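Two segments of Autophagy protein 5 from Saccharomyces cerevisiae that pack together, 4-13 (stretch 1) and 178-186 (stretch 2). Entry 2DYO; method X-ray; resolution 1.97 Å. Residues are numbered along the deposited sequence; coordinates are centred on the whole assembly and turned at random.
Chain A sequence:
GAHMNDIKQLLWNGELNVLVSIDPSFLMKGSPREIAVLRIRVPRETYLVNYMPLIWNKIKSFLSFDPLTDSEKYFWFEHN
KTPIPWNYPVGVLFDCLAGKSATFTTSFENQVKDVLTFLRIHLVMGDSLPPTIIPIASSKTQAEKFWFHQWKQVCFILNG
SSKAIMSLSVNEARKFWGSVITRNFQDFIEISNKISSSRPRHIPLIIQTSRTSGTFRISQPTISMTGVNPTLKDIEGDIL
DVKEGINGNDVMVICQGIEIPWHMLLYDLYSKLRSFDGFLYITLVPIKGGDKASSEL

Stretch 1 (4-13) MNDIKQLLWN
Stretch 2 178-186: GSVITRNFQ

Stretch 1 is helical from Met 4 and carries Trp 12 near its C-terminal end; stretch 2 ends one helix at Thr 182, turns through Arg 183 and Asn 184, and starts another at Phe 185. The CA atoms come nearest at Trp 12 and Phe 185, 7.0 Å apart.

Trp 12 points toward stretch 2, and its t rotamer (chi2 -108°) slides the indole between Arg 183 and Phe 185, which cover opposite faces. At the edge, Trp 12 NE1 donates to Arg 183 O (3.1 Å, 169°). That carbonyl belongs to a residue with left-handed backbone angles (phi 71°, psi 37°), just past the helix.

Arg 183 starts sideways, but three successive m torsions (-53°, -47°, -64°) fold it back so that the guanidinium lies flat on the indole, planes at 11°, with Arg 183 CZ 4.0 Å from the centroid of the Trp 12 six-membered ring. Planar and cationic, it can stack while its edge donates: Arg 183 NH2 to Trp 12 O (3.2 Å), Arg 183 NH1 to Val 180 O (3.0 Å). A water links NE to Trp 12 O.

Phe 185 (t, chi2 67°), a bulky apolar ring, fills the hole between Asn 5, Lys 8, Gln 9 and Trp 12 and sets Phe 185 CB 3.9 Å from the centroid of the Trp 12 five-membered ring, over its face. Phe 185 CD1 is 3.5 Å from Trp 12 CG, with ring planes at 56°. Gln 9 (t, p) brings Gln 9 NE2 over the phenyl face, 3.3 Å from Phe 185 CD2.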

ATOM      1  N   MET A   4      10.039  10.678  14.765  1.00 48.39           N
ATOM      2  CA  MET A   4       9.930   9.562  13.829  1.00 47.72           C
ATOM      3  C   MET A   4       8.927   8.487  14.234  1.00 46.34           C
ATOM      4  O   MET A   4       8.014   8.174  13.476  1.00 44.82           O
ATOM      5  CB  MET A   4      11.293   8.902  13.616  1.00 48.54           C
ATOM      6  CG  MET A   4      11.309   7.938  12.437  1.00 49.83           C
ATOM      7  SD  MET A   4      12.684   6.783  12.482  1.00 53.55           S
ATOM      8  CE  MET A   4      13.994   7.787  11.802  1.00 55.32           C
ATOM      9  N   ASN A   5       9.095   7.911  15.421  1.00 46.19           N
ATOM     10  CA  ASN A   5       8.178   6.864  15.856  1.00 45.46           C
ATOM     11  C   ASN A   5       6.729   7.318  15.954  1.00 42.10           C
ATOM     12  O   ASN A   5       5.817   6.544  15.676  1.00 41.90           O
ATOM     13  CB  ASN A   5       8.628   6.255  17.183  1.00 48.76           C
ATOM     14  CG  ASN A   5       9.215   4.866  17.006  1.00 52.10           C
ATOM     15  OD1 ASN A   5       9.040   3.991  17.854  1.00 54.69           O
ATOM     16  ND2 ASN A   5       9.919   4.657  15.895  1.00 52.47           N
ATOM     17  N   ASP A   6       6.507   8.566  16.350  1.00 39.63           N
ATOM     18  CA  ASP A   6       5.145   9.073  16.429  1.00 37.77           C
ATOM     19  C   ASP A   6       4.578   9.096  15.013  1.00 35.41           C
ATOM     20  O   ASP A   6       3.429   8.715  14.783  1.00 34.08           O
ATOM     21  CB  ASP A   6       5.122  10.483  17.018  1.00 40.56           C
ATOM     22  CG  ASP A   6       5.337  10.491  18.517  1.00 45.10           C
ATOM     23  OD1 ASP A   6       6.415  10.051  18.968  1.00 48.35           O
ATOM     24  OD2 ASP A   6       4.420  10.933  19.242  1.00 46.89           O
ATOM     25  N   ILE A   7       5.399   9.544  14.068  1.00 30.99           N
ATOM     26  CA  ILE A   7       5.000   9.607  12.669  1.00 27.73           C
ATOM     27  C   ILE A   7       4.721   8.192  12.162  1.00 26.16           C
ATOM     28  O   ILE A   7       3.689   7.944  11.551  1.00 25.08           O
ATOM     29  CB  ILE A   7       6.113  10.260  11.805  1.00 28.13           C
ATOM     30  CG1 ILE A   7       6.230  11.749  12.150  1.00 29.49           C
ATOM     31  CG2 ILE A   7       5.806  10.079  10.318  1.00 24.19           C
ATOM     32  CD1 ILE A   7       7.396  12.456  11.472  1.00 28.70           C
ATOM     33  N   LYS A   8       5.642   7.267  12.427  1.00 27.06           N
ATOM     34  CA  LYS A   8       5.468   5.883  11.988  1.00 28.00           C
ATOM     35  C   LYS A   8       4.234   5.247  12.619  1.00 28.82           C
ATOM     36  O   LYS A   8       3.600   4.386  12.013  1.00 29.33           O
ATOM     37  CB  LYS A   8       6.712   5.049  12.314  1.00 27.53           C
ATOM     38  CG  LYS A   8       7.912   5.381  11.437  1.00 28.49           C
ATOM     39  CD  LYS A   8       9.063   4.421  11.656  1.00 27.75           C
ATOM     40  CE  LYS A   8      10.236   4.759  10.749  1.00 28.83           C
ATOM     41  NZ  LYS A   8      11.381   3.828  10.924  1.00 28.07           N
ATOM     42  N   GLN A   9       3.890   5.676  13.831  1.00 28.19           N
ATOM     43  CA  GLN A   9       2.715   5.146  14.513  1.00 27.18           C
ATOM     44  C   GLN A   9       1.460   5.599  13.769  1.00 26.38           C
ATOM     45  O   GLN A   9       0.496   4.849  13.635  1.00 24.11           O
ATOM     46  CB  GLN A   9       2.677   5.638  15.960  1.00 31.19           C
ATOM     47  CG  GLN A   9       1.534   5.072  16.806  1.00 34.48           C
ATOM     48  CD  GLN A   9       1.574   3.557  16.925  1.00 36.70           C
ATOM     49  OE1 GLN A   9       0.906   2.842  16.177  1.00 38.63           O
ATOM     50  NE2 GLN A   9       2.368   3.060  17.865  1.00 36.22           N
ATOM     51  N   LEU A  10       1.479   6.836  13.288  1.00 25.39           N
ATOM     52  CA  LEU A  10       0.352   7.376  12.542  1.00 24.15           C
ATOM     53  C   LEU A  10       0.171   6.614  11.230  1.00 21.89           C
ATOM     54  O   LEU A  10      -0.953   6.353  10.800  1.00 21.01           O
ATOM     55  CB  LEU A  10       0.572   8.865  12.240  1.00 25.57           C
ATOM     56  CG  LEU A  10       0.437   9.837  13.416  1.00 28.86           C
ATOM     57  CD1 LEU A  10       0.801  11.249  12.967  1.00 28.69           C
ATOM     58  CD2 LEU A  10      -0.992   9.799  13.944  1.00 27.29           C
ATOM     59  N   LEU A  11       1.282   6.259  10.597  1.00 20.11           N
ATOM     60  CA  LEU A  11       1.234   5.525   9.336  1.00 20.65           C
ATOM     61  C   LEU A  11       0.738   4.110   9.591  1.00 20.67           C
ATOM     62  O   LEU A  11      -0.034   3.555   8.806  1.00 21.05           O
ATOM     63  CB  LEU A  11       2.626   5.493   8.699  1.00 18.94           C
ATOM     64  CG  LEU A  11       3.188   6.875   8.332  1.00 18.25           C
ATOM     65  CD1 LEU A  11       4.580   6.734   7.720  1.00 15.99           C
ATOM     66  CD2 LEU A  11       2.238   7.560   7.343  1.00 16.29           C
ATOM     67  N   TRP A  12       1.177   3.538  10.705  1.00 21.62           N
ATOM     68  CA  TRP A  12       0.782   2.184  11.075  1.00 24.09           C
ATOM     69  C   TRP A  12      -0.711   2.154  11.364  1.00 23.69           C
ATOM     70  O   TRP A  12      -1.400   1.200  11.012  1.00 24.93           O
ATOM     71  CB  TRP A  12       1.567   1.724  12.305  1.00 23.84           C
ATOM     72  CG  TRP A  12       1.443   0.259  12.575  1.00 25.47           C
ATOM     73  CD1 TRP A  12       0.751  -0.337  13.591  1.00 26.82           C
ATOM     74  CD2 TRP A  12       2.042  -0.802  11.821  1.00 25.21           C
ATOM     75  NE1 TRP A  12       0.886  -1.706  13.519  1.00 27.08           N
ATOM     76  CE2 TRP A  12       1.672  -2.019  12.440  1.00 26.75           C
ATOM     77  CE3 TRP A  12       2.853  -0.844  10.677  1.00 25.00           C
ATOM     78  CZ2 TRP A  12       2.090  -3.266  11.958  1.00 26.32           C
ATOM     79  CZ3 TRP A  12       3.271  -2.084  10.195  1.00 21.75           C
ATOM     80  CH2 TRP A  12       2.885  -3.280  10.837  1.00 27.41           C
ATOM     81  N   ASN A  13      -1.208   3.210  12.002  1.00 24.03           N
ATOM     82  CA  ASN A  13      -2.630   3.303  12.313  1.00 25.84           C
ATOM     83  C   ASN A  13      -3.439   3.735  11.082  1.00 25.60           C
ATOM     84  O   ASN A  13      -4.673   3.772  11.125  1.00 24.21           O
ATOM     85  CB  ASN A  13      -2.855   4.284  13.471  1.00 28.30           C
ATOM     86  CG  ASN A  13      -2.213   3.817  14.771  1.00 31.32           C
ATOM     87  OD1 ASN A  13      -2.164   4.557  15.751  1.00 38.75           O
ATOM     88  ND2 ASN A  13      -1.719   2.589  14.782  1.00 32.25           N
ATOM     89  N   GLY A 178       4.542 -11.546  10.081  1.00 24.39           N
ATOM     90  CA  GLY A 178       3.454 -11.732  11.017  1.00 23.55           C
ATOM     91  C   GLY A 178       2.912 -10.445  11.601  1.00 25.04           C
ATOM     92  O   GLY A 178       1.702 -10.306  11.784  1.00 24.03           O
ATOM     93  N   SER A 179       3.805  -9.503  11.893  1.00 24.44           N
ATOM     94  CA  SER A 179       3.406  -8.223  12.465  1.00 24.31           C
ATOM     95  C   SER A 179       2.466  -7.461  11.536  1.00 23.66           C
ATOM     96  O   SER A 179       1.657  -6.662  11.994  1.00 23.81           O
ATOM     97  CB  SER A 179       4.634  -7.360  12.750  1.00 24.16           C
ATOM     98  OG  SER A 179       5.269  -6.982  11.542  1.00 24.24           O
ATOM     99  N   VAL A 180       2.584  -7.700  10.233  1.00 24.90           N
ATOM    100  CA  VAL A 180       1.722  -7.029   9.259  1.00 25.01           C
ATOM    101  C   VAL A 180       0.272  -7.498   9.395  1.00 25.33           C
ATOM    102  O   VAL A 180      -0.663  -6.713   9.222  1.00 24.97           O
ATOM    103  CB  VAL A 180       2.179  -7.307   7.810  1.00 23.71           C
ATOM    104  CG1 VAL A 180       1.236  -6.607   6.830  1.00 22.45           C
ATOM    105  CG2 VAL A 180       3.615  -6.823   7.609  1.00 25.49           C
ATOM    106  N   ILE A 181       0.094  -8.780   9.704  1.00 24.10           N
ATOM    107  CA  ILE A 181      -1.240  -9.350   9.855  1.00 25.76           C
ATOM    108  C   ILE A 181      -1.828  -9.001  11.217  1.00 25.56           C
ATOM    109  O   ILE A 181      -2.985  -8.588  11.315  1.00 25.19           O
ATOM    110  CB  ILE A 181      -1.217 -10.892   9.722  1.00 28.77           C
ATOM    111  CG1 ILE A 181      -0.529 -11.306   8.419  1.00 28.53           C
ATOM    112  CG2 ILE A 181      -2.639 -11.429   9.768  1.00 29.86           C
ATOM    113  CD1 ILE A 181      -1.249 -10.864   7.162  1.00 29.87           C
ATOM    114  N   THR A 182      -1.028  -9.171  12.266  1.00 26.36           N
ATOM    115  CA  THR A 182      -1.479  -8.884  13.625  1.00 26.12           C
ATOM    116  C   THR A 182      -1.466  -7.396  13.966  1.00 27.00           C
ATOM    117  O   THR A 182      -2.107  -6.972  14.924  1.00 21.99           O
ATOM    118  CB  THR A 182      -0.605  -9.607  14.666  1.00 27.79           C
ATOM    119  OG1 THR A 182       0.762  -9.228  14.484  1.00 29.47           O
ATOM    120  CG2 THR A 182      -0.732 -11.113  14.524  1.00 29.77           C
ATOM    121  N   ARG A 183      -0.739  -6.607  13.178  1.00 24.86           N
ATOM    122  CA  ARG A 183      -0.621  -5.168  13.412  1.00 25.47           C
ATOM    123  C   ARG A 183       0.221  -4.906  14.659  1.00 26.18           C
ATOM    124  O   ARG A 183      -0.062  -3.993  15.431  1.00 27.11           O
ATOM    125  CB  ARG A 183      -1.999  -4.511  13.575  1.00 23.39           C
ATOM    126  CG  ARG A 183      -2.974  -4.798  12.440  1.00 25.32           C
ATOM    127  CD  ARG A 183      -2.317  -4.613  11.079  1.00 25.06           C
ATOM    128  NE  ARG A 183      -1.909  -3.234  10.831  1.00 26.49           N
ATOM    129  CZ  ARG A 183      -1.158  -2.860   9.797  1.00 26.18           C
ATOM    130  NH1 ARG A 183      -0.731  -3.767   8.925  1.00 23.53           N
ATOM    131  NH2 ARG A 183      -0.847  -1.578   9.629  1.00 26.86           N
ATOM    132  N   ASN A 184       1.248  -5.724  14.856  1.00 27.30           N
ATOM    133  CA  ASN A 184       2.140  -5.566  15.997  1.00 29.32           C
ATOM    134  C   ASN A 184       3.205  -4.542  15.612  1.00 27.92           C
ATOM    135  O   ASN A 184       4.234  -4.888  15.033  1.00 25.26           O
ATOM    136  CB  ASN A 184       2.820  -6.892  16.348  1.00 29.63           C
ATOM    137  CG  ASN A 184       3.594  -6.820  17.654  1.00 34.04           C
ATOM    138  OD1 ASN A 184       4.328  -5.859  17.899  1.00 34.18           O
ATOM    139  ND2 ASN A 184       3.436  -7.838  18.498  1.00 32.65           N
ATOM    140  N   PHE A 185       2.938  -3.283  15.937  1.00 28.63           N
ATOM    141  CA  PHE A 185       3.845  -2.185  15.624  1.00 27.45           C
ATOM    142  C   PHE A 185       5.254  -2.417  16.158  1.00 28.15           C
ATOM    143  O   PHE A 185       6.241  -2.227  15.437  1.00 24.60           O
ATOM    144  CB  PHE A 185       3.282  -0.885  16.203  1.00 28.80           C
ATOM    145  CG  PHE A 185       4.107   0.328  15.890  1.00 30.18           C
ATOM    146  CD1 PHE A 185       4.220   0.791  14.581  1.00 31.23           C
ATOM    147  CD2 PHE A 185       4.756   1.023  16.905  1.00 31.41           C
ATOM    148  CE1 PHE A 185       4.966   1.934  14.288  1.00 32.34           C
ATOM    149  CE2 PHE A 185       5.506   2.167  16.623  1.00 33.02           C
ATOM    150  CZ  PHE A 185       5.610   2.623  15.312  1.00 32.24           C
ATOM    151  N   GLN A 186       5.350  -2.830  17.420  1.00 27.52           N
ATOM    152  CA  GLN A 186       6.649  -3.064  18.041  1.00 28.15           C
ATOM    153  C   GLN A 186       7.508  -4.059  17.272  1.00 27.50           C
ATOM    154  O   GLN A 186       8.691  -3.818  17.039  1.00 27.64           O
ATOM    155  CB  GLN A 186       6.477  -3.544  19.489  1.00 30.69           C
ATOM    156  CG  GLN A 186       5.846  -2.524  20.427  1.00 33.52           C
ATOM    157  CD  GLN A 186       4.437  -2.123  20.016  1.00 37.94           C
ATOM    158  OE1 GLN A 186       3.594  -2.973  19.720  1.00 38.85           O
ATOM    159  NE2 GLN A 186       4.171  -0.821  20.010  1.00 38.25           N
TER
HETATM  160  O   HOH W   1       1.954   0.973  19.649  1.00 39.60           O
HETATM  161  O   HOH W   2      -3.245  -1.167  12.268  1.00 26.68           O